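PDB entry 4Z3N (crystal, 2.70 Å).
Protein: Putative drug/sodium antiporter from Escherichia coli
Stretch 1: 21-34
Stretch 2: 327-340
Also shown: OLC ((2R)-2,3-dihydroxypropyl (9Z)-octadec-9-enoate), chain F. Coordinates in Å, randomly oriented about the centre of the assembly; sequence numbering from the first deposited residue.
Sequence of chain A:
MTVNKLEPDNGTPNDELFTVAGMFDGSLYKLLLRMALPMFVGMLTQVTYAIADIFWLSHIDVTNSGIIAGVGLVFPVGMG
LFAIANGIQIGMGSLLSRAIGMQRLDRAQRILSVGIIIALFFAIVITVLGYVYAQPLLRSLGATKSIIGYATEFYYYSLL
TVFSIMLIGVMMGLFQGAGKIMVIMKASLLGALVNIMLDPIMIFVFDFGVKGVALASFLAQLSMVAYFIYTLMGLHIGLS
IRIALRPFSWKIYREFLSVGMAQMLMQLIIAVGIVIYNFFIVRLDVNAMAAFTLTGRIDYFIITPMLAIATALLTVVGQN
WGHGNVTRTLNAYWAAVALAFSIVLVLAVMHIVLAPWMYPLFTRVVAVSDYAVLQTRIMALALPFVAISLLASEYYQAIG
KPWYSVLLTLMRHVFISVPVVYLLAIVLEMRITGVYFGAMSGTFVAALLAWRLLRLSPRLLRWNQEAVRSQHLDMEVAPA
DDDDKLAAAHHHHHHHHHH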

# COMPACT_ATOMS: atom_id res chain seq x y z
N ALA A 21 -8.30 -24.45 1.69
CA ALA A 21 -9.70 -24.89 1.75
C ALA A 21 -10.76 -23.80 1.53
O ALA A 21 -10.65 -22.69 2.08
CB ALA A 21 -9.95 -25.56 3.09
N GLY A 22 -11.77 -24.13 0.74
CA GLY A 22 -12.93 -23.27 0.50
C GLY A 22 -12.75 -22.37 -0.71
O GLY A 22 -13.63 -21.57 -1.05
N MET A 23 -11.59 -22.50 -1.36
CA MET A 23 -11.20 -21.62 -2.45
C MET A 23 -12.14 -21.70 -3.65
O MET A 23 -12.65 -20.68 -4.13
CB MET A 23 -9.77 -21.96 -2.90
CG MET A 23 -9.24 -21.09 -4.05
SD MET A 23 -9.18 -19.30 -3.70
CE MET A 23 -7.89 -19.24 -2.45
N PHE A 24 -12.31 -22.90 -4.17
CA PHE A 24 -13.14 -23.10 -5.35
C PHE A 24 -14.63 -23.30 -5.05
O PHE A 24 -15.47 -22.85 -5.82
CB PHE A 24 -12.55 -24.25 -6.16
CG PHE A 24 -11.07 -24.06 -6.41
CD1 PHE A 24 -10.63 -23.06 -7.28
CD2 PHE A 24 -10.13 -24.80 -5.72
CE1 PHE A 24 -9.28 -22.83 -7.49
CE2 PHE A 24 -8.76 -24.58 -5.91
CZ PHE A 24 -8.34 -23.59 -6.80
N ASP A 25 -14.97 -24.04 -4.00
CA ASP A 25 -16.39 -24.26 -3.71
C ASP A 25 -17.01 -23.54 -2.50
O ASP A 25 -18.23 -23.54 -2.36
CB ASP A 25 -16.67 -25.78 -3.57
CG ASP A 25 -15.88 -26.43 -2.43
OD1 ASP A 25 -15.06 -25.75 -1.77
OD2 ASP A 25 -16.09 -27.64 -2.18
N GLY A 26 -16.22 -22.90 -1.67
CA GLY A 26 -16.75 -22.45 -0.38
C GLY A 26 -17.53 -21.14 -0.28
O GLY A 26 -17.83 -20.48 -1.28
N SER A 27 -17.85 -20.76 0.95
CA SER A 27 -18.42 -19.44 1.23
C SER A 27 -17.37 -18.35 1.02
O SER A 27 -16.28 -18.36 1.62
CB SER A 27 -18.97 -19.38 2.65
OG SER A 27 -19.27 -18.06 3.03
N LEU A 28 -17.69 -17.39 0.17
CA LEU A 28 -16.71 -16.37 -0.18
C LEU A 28 -16.41 -15.46 1.01
O LEU A 28 -15.26 -15.05 1.18
CB LEU A 28 -17.20 -15.56 -1.38
CG LEU A 28 -17.09 -16.36 -2.67
CD1 LEU A 28 -17.82 -15.66 -3.78
CD2 LEU A 28 -15.63 -16.60 -3.04
N TYR A 29 -17.41 -15.17 1.84
CA TYR A 29 -17.18 -14.31 3.00
C TYR A 29 -16.23 -14.96 3.98
O TYR A 29 -15.28 -14.31 4.42
CB TYR A 29 -18.49 -13.95 3.69
CG TYR A 29 -19.39 -13.12 2.82
CD1 TYR A 29 -19.02 -11.83 2.47
CD2 TYR A 29 -20.59 -13.62 2.34
CE1 TYR A 29 -19.84 -11.07 1.66
CE2 TYR A 29 -21.41 -12.87 1.52
CZ TYR A 29 -21.02 -11.59 1.19
OH TYR A 29 -21.82 -10.82 0.38
N LYS A 30 -16.46 -16.22 4.31
CA LYS A 30 -15.55 -16.99 5.16
C LYS A 30 -14.15 -17.06 4.53
O LYS A 30 -13.13 -16.85 5.21
CB LYS A 30 -16.09 -18.41 5.41
CG LYS A 30 -17.40 -18.47 6.21
CD LYS A 30 -17.35 -17.53 7.42
CE LYS A 30 -18.73 -17.32 8.06
NZ LYS A 30 -19.29 -15.95 7.84
N LEU A 31 -14.10 -17.35 3.24
CA LEU A 31 -12.84 -17.46 2.53
C LEU A 31 -12.04 -16.14 2.56
O LEU A 31 -10.87 -16.14 2.93
CB LEU A 31 -13.10 -17.92 1.09
CG LEU A 31 -11.87 -17.98 0.18
CD1 LEU A 31 -10.79 -18.92 0.73
CD2 LEU A 31 -12.27 -18.33 -1.27
N LEU A 32 -12.66 -15.02 2.20
CA LEU A 32 -11.96 -13.74 2.21
C LEU A 32 -11.53 -13.29 3.62
O LEU A 32 -10.45 -12.71 3.80
CB LEU A 32 -12.82 -12.65 1.57
CG LEU A 32 -12.98 -12.70 0.06
CD1 LEU A 32 -14.09 -11.76 -0.37
CD2 LEU A 32 -11.68 -12.34 -0.64
N LEU A 33 -12.37 -13.53 4.62
CA LEU A 33 -12.07 -13.07 5.97
C LEU A 33 -10.93 -13.84 6.58
O LEU A 33 -10.08 -13.26 7.24
CB LEU A 33 -13.28 -13.19 6.88
CG LEU A 33 -14.24 -12.02 6.84
CD1 LEU A 33 -15.33 -12.29 7.86
CD2 LEU A 33 -13.47 -10.73 7.12
N ARG A 34 -10.94 -15.15 6.37
CA ARG A 34 -9.92 -15.98 6.99
C ARG A 34 -8.56 -15.69 6.39
O ARG A 34 -7.53 -15.90 7.02
CB ARG A 34 -10.25 -17.45 6.82
CG ARG A 34 -9.56 -18.06 5.67
CD ARG A 34 -10.26 -19.34 5.29
NE ARG A 34 -9.49 -20.51 5.67
CZ ARG A 34 -9.89 -21.76 5.46
NH1 ARG A 34 -11.06 -21.98 4.87
NH2 ARG A 34 -9.12 -22.77 5.83
N THR A 327 -17.38 -16.48 -13.00
CA THR A 327 -18.53 -16.11 -12.20
C THR A 327 -18.15 -15.94 -10.73
O THR A 327 -18.54 -14.97 -10.06
CB THR A 327 -19.64 -17.19 -12.35
OG1 THR A 327 -20.47 -16.85 -13.46
CG2 THR A 327 -20.50 -17.27 -11.11
N ARG A 328 -17.37 -16.91 -10.24
CA ARG A 328 -16.95 -16.92 -8.87
C ARG A 328 -16.00 -15.74 -8.59
O ARG A 328 -16.01 -15.18 -7.49
CB ARG A 328 -16.29 -18.26 -8.54
CG ARG A 328 -15.93 -18.41 -7.07
CD ARG A 328 -15.68 -19.86 -6.66
NE ARG A 328 -15.18 -19.94 -5.28
CZ ARG A 328 -15.96 -19.97 -4.21
NH1 ARG A 328 -17.28 -19.90 -4.35
NH2 ARG A 328 -15.43 -20.05 -3.00
N THR A 329 -15.19 -15.35 -9.59
CA THR A 329 -14.27 -14.23 -9.42
C THR A 329 -15.09 -12.94 -9.30
O THR A 329 -14.76 -12.06 -8.51
CB THR A 329 -13.21 -14.10 -10.58
OG1 THR A 329 -13.84 -13.68 -11.80
CG2 THR A 329 -12.47 -15.41 -10.82
N LEU A 330 -16.18 -12.86 -10.06
CA LEU A 330 -17.10 -11.74 -9.98
C LEU A 330 -17.82 -11.71 -8.63
O LEU A 330 -17.97 -10.63 -8.03
CB LEU A 330 -18.12 -11.79 -11.11
CG LEU A 330 -17.67 -11.34 -12.49
CD1 LEU A 330 -18.89 -11.19 -13.42
CD2 LEU A 330 -16.88 -10.03 -12.40
N ASN A 331 -18.27 -12.87 -8.16
CA ASN A 331 -18.87 -12.97 -6.83
C ASN A 331 -17.88 -12.65 -5.75
O ASN A 331 -18.25 -12.11 -4.71
CB ASN A 331 -19.42 -14.38 -6.56
CG ASN A 331 -20.53 -14.78 -7.50
OD1 ASN A 331 -21.42 -13.99 -7.82
ND2 ASN A 331 -20.47 -16.02 -7.95
N ALA A 332 -16.62 -13.02 -5.98
CA ALA A 332 -15.55 -12.76 -5.04
C ALA A 332 -15.32 -11.26 -4.88
O ALA A 332 -15.21 -10.76 -3.74
CB ALA A 332 -14.27 -13.45 -5.47
N TYR A 333 -15.29 -10.54 -6.00
CA TYR A 333 -15.17 -9.08 -5.95
C TYR A 333 -16.29 -8.41 -5.13
O TYR A 333 -16.02 -7.62 -4.23
CB TYR A 333 -15.16 -8.50 -7.34
CG TYR A 333 -15.41 -7.02 -7.36
CD1 TYR A 333 -14.38 -6.12 -7.12
CD2 TYR A 333 -16.68 -6.52 -7.59
CE1 TYR A 333 -14.62 -4.77 -7.11
CE2 TYR A 333 -16.93 -5.18 -7.59
CZ TYR A 333 -15.90 -4.30 -7.34
OH TYR A 333 -16.16 -2.96 -7.34
N TRP A 334 -17.55 -8.75 -5.42
CA TRP A 334 -18.68 -8.16 -4.68
C TRP A 334 -18.80 -8.64 -3.22
O TRP A 334 -19.35 -7.92 -2.39
CB TRP A 334 -20.00 -8.40 -5.41
CG TRP A 334 -20.11 -7.67 -6.71
CD1 TRP A 334 -20.02 -8.21 -7.95
CD2 TRP A 334 -20.30 -6.26 -6.90
NE1 TRP A 334 -20.14 -7.24 -8.91
CE2 TRP A 334 -20.32 -6.03 -8.29
CE3 TRP A 334 -20.46 -5.17 -6.03
CZ2 TRP A 334 -20.49 -4.75 -8.85
CZ3 TRP A 334 -20.63 -3.90 -6.58
CH2 TRP A 334 -20.64 -3.71 -7.98
N ALA A 335 -18.29 -9.84 -2.90
CA ALA A 335 -18.18 -10.27 -1.50
C ALA A 335 -17.21 -9.36 -0.73
O ALA A 335 -17.51 -8.86 0.38
CB ALA A 335 -17.73 -11.72 -1.41
N ALA A 336 -16.04 -9.16 -1.34
CA ALA A 336 -15.03 -8.22 -0.87
C ALA A 336 -15.58 -6.79 -0.71
O ALA A 336 -15.31 -6.13 0.30
CB ALA A 336 -13.84 -8.22 -1.81
N VAL A 337 -16.31 -6.29 -1.71
CA VAL A 337 -16.84 -4.93 -1.61
C VAL A 337 -17.81 -4.85 -0.42
O VAL A 337 -17.79 -3.88 0.34
CB VAL A 337 -17.57 -4.45 -2.92
CG1 VAL A 337 -18.36 -3.20 -2.65
CG2 VAL A 337 -16.58 -4.21 -4.05
N ALA A 338 -18.63 -5.90 -0.24
CA ALA A 338 -19.56 -5.95 0.88
C ALA A 338 -18.82 -5.90 2.22
O ALA A 338 -19.19 -5.14 3.11
CB ALA A 338 -20.42 -7.18 0.80
N LEU A 339 -17.76 -6.69 2.37
CA LEU A 339 -16.98 -6.64 3.61
C LEU A 339 -16.31 -5.29 3.83
O LEU A 339 -16.48 -4.68 4.90
CB LEU A 339 -15.91 -7.74 3.63
CG LEU A 339 -16.45 -9.16 3.68
CD1 LEU A 339 -15.30 -10.16 3.44
CD2 LEU A 339 -17.21 -9.41 5.00
N ALA A 340 -15.57 -4.84 2.82
CA ALA A 340 -14.76 -3.63 2.90
C ALA A 340 -15.61 -2.40 3.10
O ALA A 340 -15.30 -1.54 3.91
CB ALA A 340 -13.91 -3.47 1.64
C18 OLC F . -22.48 6.75 -6.29
C10 OLC F . -24.80 -2.46 -6.56
C9 OLC F . -24.93 -3.79 -6.36
C17 OLC F . -22.00 5.47 -6.97
C11 OLC F . -23.61 -1.70 -6.00
C8 OLC F . -24.23 -4.76 -7.30
C16 OLC F . -22.50 4.25 -6.21
C12 OLC F . -23.28 -0.52 -6.89
C7 OLC F . -24.77 -6.17 -7.16
C15 OLC F . -21.91 2.95 -6.75
C13 OLC F . -22.78 0.68 -6.08
C6 OLC F . -24.68 -6.87 -8.50
C14 OLC F . -23.01 1.92 -6.92

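Stretch 1 enters as a loop and becomes a helix at Leu 28; stretch 2 is helical throughout. The two helix axes cross at -66° and approach to 9.5 Å, and the loop ahead of the helix adds backbone acceptors for Arg 328.

Arg 328, extended with its first three chi angles all t, reaches into the turn formed by residues 22 to 26, where backbone carbonyls converge. The turn is itself closed by a hydrogen bond from Gly 26 N to Gly 22 O (3.0 Å), and both glycines suit it: the backbone angles of Gly 22 would jam a CB against the preceding carbonyl, and a CB on Gly 26 would clash with Gly 22 O. Met 23 O accepts from Arg 328 NE (2.9 Å) and from Arg 328 NH2 (3.1 Å); Gly 26 O accepts from Arg 328 NH2 (3.0 Å) and Arg 328 NH1 (3.2 Å). Within these two stretches the charge is met by backbone carbonyls, with no acid paired to it, and Met 23 O and Gly 26 O lie at the guanidinium edge.

Ser 27 occupies the N-cap position. Leu 28 covers one guanidinium face with CD2, 3.5 Å from Arg 328 NH2, while its side chain fits as a knob among Arg 328, Asn 331, Ala 332 and Ala 335. Tyr 29 starts sideways, but its ring comes nearer: Ala 335 CB lies 4.3 Å from the ring centroid, an off-centre CH-pi contact, and Leu 339 CG is 3.9 Å from Tyr 29 CD1. One turn after Leu 28, Leu 32 repeats the knob among Ala 332, Ala 335, Ala 336 and Leu 339, its CD1 3.8 Å from Ala 336 CB. Small alanines leave room for these leucines. Leu 33 finishes the contact, its CG 4.0 Å from Leu 339 CD1.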